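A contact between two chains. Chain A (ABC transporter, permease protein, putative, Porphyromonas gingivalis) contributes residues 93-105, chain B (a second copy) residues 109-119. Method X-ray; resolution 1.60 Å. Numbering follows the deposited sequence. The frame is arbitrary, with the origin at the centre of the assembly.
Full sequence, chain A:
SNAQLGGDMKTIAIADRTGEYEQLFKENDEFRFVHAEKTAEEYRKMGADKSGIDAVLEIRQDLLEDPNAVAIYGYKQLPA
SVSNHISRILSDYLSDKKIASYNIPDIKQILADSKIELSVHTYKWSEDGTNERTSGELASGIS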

# COMPACT_ATOMS: atom_id res chain seq x y z
N TYR A 93 7.42 1.67 -10.86
CA TYR A 93 7.72 1.42 -12.26
C TYR A 93 8.51 2.58 -12.96
O TYR A 93 9.54 2.37 -13.64
N LEU A 94 7.99 3.80 -12.81
CA LEU A 94 8.58 4.97 -13.53
C LEU A 94 9.96 5.23 -13.00
O LEU A 94 10.82 5.60 -13.81
N SER A 95 10.11 5.11 -11.67
CA SER A 95 11.47 5.28 -11.05
C SER A 95 12.47 4.27 -11.64
O SER A 95 13.56 4.57 -12.19
N ASP A 96 12.05 3.01 -11.62
CA ASP A 96 12.89 1.97 -12.18
C ASP A 96 13.21 2.14 -13.67
O ASP A 96 14.32 1.69 -14.11
N LYS A 97 12.23 2.63 -14.47
CA LYS A 97 12.47 2.85 -15.86
C LYS A 97 13.56 3.92 -15.99
O LYS A 97 14.43 3.78 -16.86
N LYS A 98 13.46 4.98 -15.19
CA LYS A 98 14.51 6.03 -15.29
C LYS A 98 15.85 5.51 -14.81
O LYS A 98 16.88 5.75 -15.42
N ILE A 99 15.87 4.78 -13.71
CA ILE A 99 17.15 4.19 -13.20
C ILE A 99 17.77 3.32 -14.30
O ILE A 99 19.00 3.39 -14.59
N ALA A 100 16.97 2.46 -14.93
CA ALA A 100 17.51 1.57 -15.93
C ALA A 100 18.09 2.22 -17.17
O ALA A 100 18.76 1.54 -17.89
N SER A 101 17.85 3.53 -17.40
CA SER A 101 18.32 4.27 -18.57
C SER A 101 19.81 4.72 -18.37
O SER A 101 20.43 5.23 -19.36
N TYR A 102 20.35 4.60 -17.13
CA TYR A 102 21.80 4.99 -16.88
C TYR A 102 22.68 3.82 -17.37
O TYR A 102 22.21 2.72 -17.68
N ASN A 103 23.97 4.03 -17.37
CA ASN A 103 24.85 3.03 -17.98
C ASN A 103 25.36 2.09 -16.90
O ASN A 103 26.48 2.28 -16.33
N ILE A 104 24.56 1.10 -16.53
CA ILE A 104 24.98 0.28 -15.51
C ILE A 104 24.72 -1.15 -15.94
O ILE A 104 23.57 -1.44 -16.32
N PRO A 105 25.74 -1.99 -15.92
CA PRO A 105 25.53 -3.31 -16.53
C PRO A 105 24.61 -4.11 -15.67
O PRO A 105 24.70 -4.01 -14.50
N GLN B 109 22.83 9.83 -6.35
CA GLN B 109 22.40 10.85 -7.29
C GLN B 109 21.37 10.24 -8.27
O GLN B 109 20.30 10.81 -8.56
N ILE B 110 21.67 9.04 -8.75
CA ILE B 110 20.86 8.42 -9.82
C ILE B 110 19.49 8.14 -9.22
O ILE B 110 18.46 8.41 -9.86
N LEU B 111 19.49 7.59 -8.01
CA LEU B 111 18.21 7.27 -7.37
C LEU B 111 17.40 8.53 -7.11
O LEU B 111 16.18 8.55 -7.29
N ALA B 112 18.04 9.59 -6.61
CA ALA B 112 17.32 10.82 -6.30
C ALA B 112 16.79 11.48 -7.58
O ALA B 112 15.59 11.99 -7.61
N ASP B 113 17.66 11.53 -8.61
CA ASP B 113 17.29 12.13 -9.90
C ASP B 113 16.10 11.38 -10.54
O ASP B 113 15.28 12.00 -11.25
N SER B 114 16.01 10.08 -10.29
CA SER B 114 15.02 9.21 -10.95
C SER B 114 13.81 9.06 -10.14
O SER B 114 12.81 8.43 -10.59
N LYS B 115 13.85 9.60 -8.93
CA LYS B 115 12.71 9.40 -8.02
C LYS B 115 11.44 10.07 -8.49
O LYS B 115 11.42 11.25 -8.85
N ILE B 116 10.35 9.32 -8.51
CA ILE B 116 9.06 9.87 -8.94
C ILE B 116 8.12 9.37 -7.86
O ILE B 116 8.15 8.17 -7.53
N GLU B 117 7.26 10.27 -7.36
CA GLU B 117 6.34 9.93 -6.26
C GLU B 117 5.02 10.58 -6.65
O GLU B 117 4.81 11.81 -6.46
N LEU B 118 4.17 9.77 -7.27
CA LEU B 118 2.85 10.25 -7.64
C LEU B 118 1.95 10.10 -6.45
O LEU B 118 2.05 9.16 -5.67
N SER B 119 0.96 10.98 -6.45
CA SER B 119 -0.21 11.00 -5.61
C SER B 119 -1.40 11.15 -6.56
O SER B 119 -1.88 12.25 -6.82

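Ile B110 (chi1 m, chi2 t) points toward chain A and gathers three apolar partners where the chain A helix that carries Leu A94 to Ile A99 packs, with the segment after it, against the chain B helix and the loop after it; the helix axes approach to 9.0 Å with 133° between their N-to-C directions, and the two stretches bury 606 Å² in all. Its CG2 lies 3.6 Å from Tyr A102 CD2 and sits over one face of that ring, 3.8 Å from the centroid and 18° off the normal, a CH-pi contact. The same Ile B110 CG2 is 4.2 Å from Ile A99 CG2, while Ile B110 CD1 reaches Ile A104 CD1 at 4.1 Å. The CA-to-CB bond of Ile A99 (m, t) points sideways to chain B, and its CD1 meets Leu B111 CD2 at 3.4 Å; the CA-to-CB bond of Leu B111 (m, t) points away from chain A, but the end of the side chain comes nearer and closes this contact.

A second apolar cluster forms beyond the chain B helix. Ile B116 points toward chain A with chi1 m and chi2 between wells at 139°; its CD1 is 3.5 Å from Leu A94 CB and 3.4 Å from Lys A98 CD, so the aliphatic part of the lysine helps cover it. Leu A94 (m, t) also touches Leu B118 (m, t), CD1 to CD1 at 4.1 Å.

Between the clusters, the small side chains of Ser A95 and Ser B114, both m, accompany close backbone packing: Ser A95 CA and Lys B115 CA are 5.3 Å apart, and Ser A95 CA makes a CA-H...O contact of 3.5 Å with Ser B114 O. The one direct hydrogen bond across the stretches runs from Ile B116 N to Ser A95 OG, 3.2 Å. Ser B114 points toward chain A, its CB 3.7 Å from Ile A99 CG1, but its OG donates back to Ile B110 O of its own chain at 2.8 Å.

At the polar edge, waters bridge the chains. Lys A98 (chi1 m) directs NZ to water 1 at 2.7 Å; this water accepts from the lysine and donates to Asp B113 O at 2.7 Å and Lys B115 O at 3.1 Å. Tyr A102 (chi1 m) carries its OH to waters 2 and 3, each 2.7 Å away. Water 2 donates to Asp B113 OD2 at 2.6 Å, and water 3 to Ser B114 OG at 3.2 Å. The tyrosine thus links the apolar centre to the polar edge, ring on Ile B110 and hydroxyl among the waters.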

# COMPACT_ATOMS: atom_id res chain seq x y z
CB TYR A 93 6.47 1.04 -13.02
CG TYR A 93 6.76 0.95 -14.49
CD1 TYR A 93 7.35 -0.18 -15.03
CD2 TYR A 93 6.43 2.01 -15.41
CE1 TYR A 93 7.53 -0.32 -16.44
CE2 TYR A 93 6.65 1.87 -16.80
CZ TYR A 93 7.26 0.68 -17.30
OH TYR A 93 7.47 0.46 -18.65
CB LEU A 94 7.71 6.25 -13.33
CG LEU A 94 6.28 6.00 -13.93
CD1 LEU A 94 5.38 7.11 -13.28
CD2 LEU A 94 6.34 6.19 -15.42
CB SER A 95 11.36 5.11 -9.57
OG SER A 95 10.56 6.21 -9.05
CB ASP A 96 12.18 0.59 -12.02
CG ASP A 96 12.24 0.05 -10.62
OD1 ASP A 96 12.87 0.66 -9.71
OD2 ASP A 96 11.63 -1.04 -10.39
CB LYS A 97 11.20 3.34 -16.53
CG LYS A 97 11.34 3.58 -17.97
CD LYS A 97 9.94 3.58 -18.68
CE LYS A 97 10.08 3.66 -20.19
NZ LYS A 97 8.73 4.02 -20.76
CB LYS A 98 14.15 7.23 -14.44
CG LYS A 98 13.04 8.11 -15.03
CD LYS A 98 12.71 9.26 -14.06
CE LYS A 98 13.35 10.55 -14.53
NZ LYS A 98 12.24 11.58 -14.27
CB ILE A 99 16.97 3.32 -11.92
CG1 ILE A 99 16.51 4.23 -10.73
CG2 ILE A 99 18.33 2.64 -11.52
CD1 ILE A 99 15.84 3.40 -9.56
CB ALA A 100 16.37 0.54 -16.32
CB SER A 101 17.44 5.53 -18.81
OG SER A 101 17.64 6.50 -17.83
CB TYR A 102 21.91 5.19 -15.40
CG TYR A 102 21.23 6.53 -15.05
CD1 TYR A 102 22.05 7.69 -14.93
CD2 TYR A 102 19.84 6.61 -14.73
CE1 TYR A 102 21.48 8.87 -14.64
CE2 TYR A 102 19.24 7.78 -14.39
CZ TYR A 102 20.07 8.92 -14.37
OH TYR A 102 19.54 10.14 -14.02
CB ASN A 103 25.99 3.79 -18.65
CG ASN A 103 25.51 4.69 -19.78
OD1 ASN A 103 24.51 4.41 -20.44
ND2 ASN A 103 26.31 5.80 -20.07
CB ILE A 104 24.05 0.48 -14.20
CG1 ILE A 104 24.17 1.96 -13.67
CG2 ILE A 104 24.50 -0.48 -13.09
CD1 ILE A 104 23.05 2.38 -12.82
CB PRO A 105 26.92 -3.92 -16.55
CG PRO A 105 27.77 -3.13 -15.52
CD PRO A 105 27.17 -1.76 -15.59
CB GLN B 109 23.57 11.40 -8.12
CG GLN B 109 22.94 12.33 -9.14
CD GLN B 109 23.88 12.99 -10.13
OE1 GLN B 109 23.46 13.56 -11.16
NE2 GLN B 109 25.14 12.91 -9.83
CB ILE B 110 21.54 7.11 -10.35
CG1 ILE B 110 22.75 7.54 -11.23
CG2 ILE B 110 20.48 6.27 -11.17
CD1 ILE B 110 23.67 6.28 -11.63
CB LEU B 111 18.41 6.53 -6.06
CG LEU B 111 19.05 5.14 -6.29
CD1 LEU B 111 19.41 4.43 -4.94
CD2 LEU B 111 18.17 4.32 -7.23
CB ALA B 112 18.30 11.78 -5.52
CB ASP B 113 18.41 12.05 -10.83
CG ASP B 113 19.45 13.10 -10.52
OD1 ASP B 113 19.25 13.93 -9.67
OD2 ASP B 113 20.53 13.04 -11.18
CB SER B 114 15.63 7.80 -11.10
OG SER B 114 16.73 7.81 -11.95
CB LYS B 115 12.96 9.90 -6.61
CG LYS B 115 11.92 9.34 -5.64
CD LYS B 115 12.42 7.96 -5.14
CE LYS B 115 11.45 7.24 -4.09
NZ LYS B 115 10.85 8.22 -3.07
CB ILE B 116 8.63 9.25 -10.32
CG1 ILE B 116 9.39 9.88 -11.45
CG2 ILE B 116 7.10 9.46 -10.58
CD1 ILE B 116 9.78 8.91 -12.40
CB GLU B 117 6.72 10.44 -4.89
CG GLU B 117 7.81 9.69 -4.21
CD GLU B 117 8.09 10.27 -2.82
OE1 GLU B 117 8.13 11.53 -2.67
OE2 GLU B 117 8.22 9.46 -1.87
CB LEU B 118 2.21 9.42 -8.80
CG LEU B 118 2.99 9.19 -10.07
CD1 LEU B 118 2.14 8.36 -11.03
CD2 LEU B 118 3.46 10.48 -10.78
CB SER B 119 -0.13 12.26 -4.71
OG SER B 119 0.79 11.84 -3.71
O HOH W 1 12.56 12.13 -11.61
O HOH W 2 21.12 12.29 -13.64
O HOH W 3 16.84 10.31 -14.00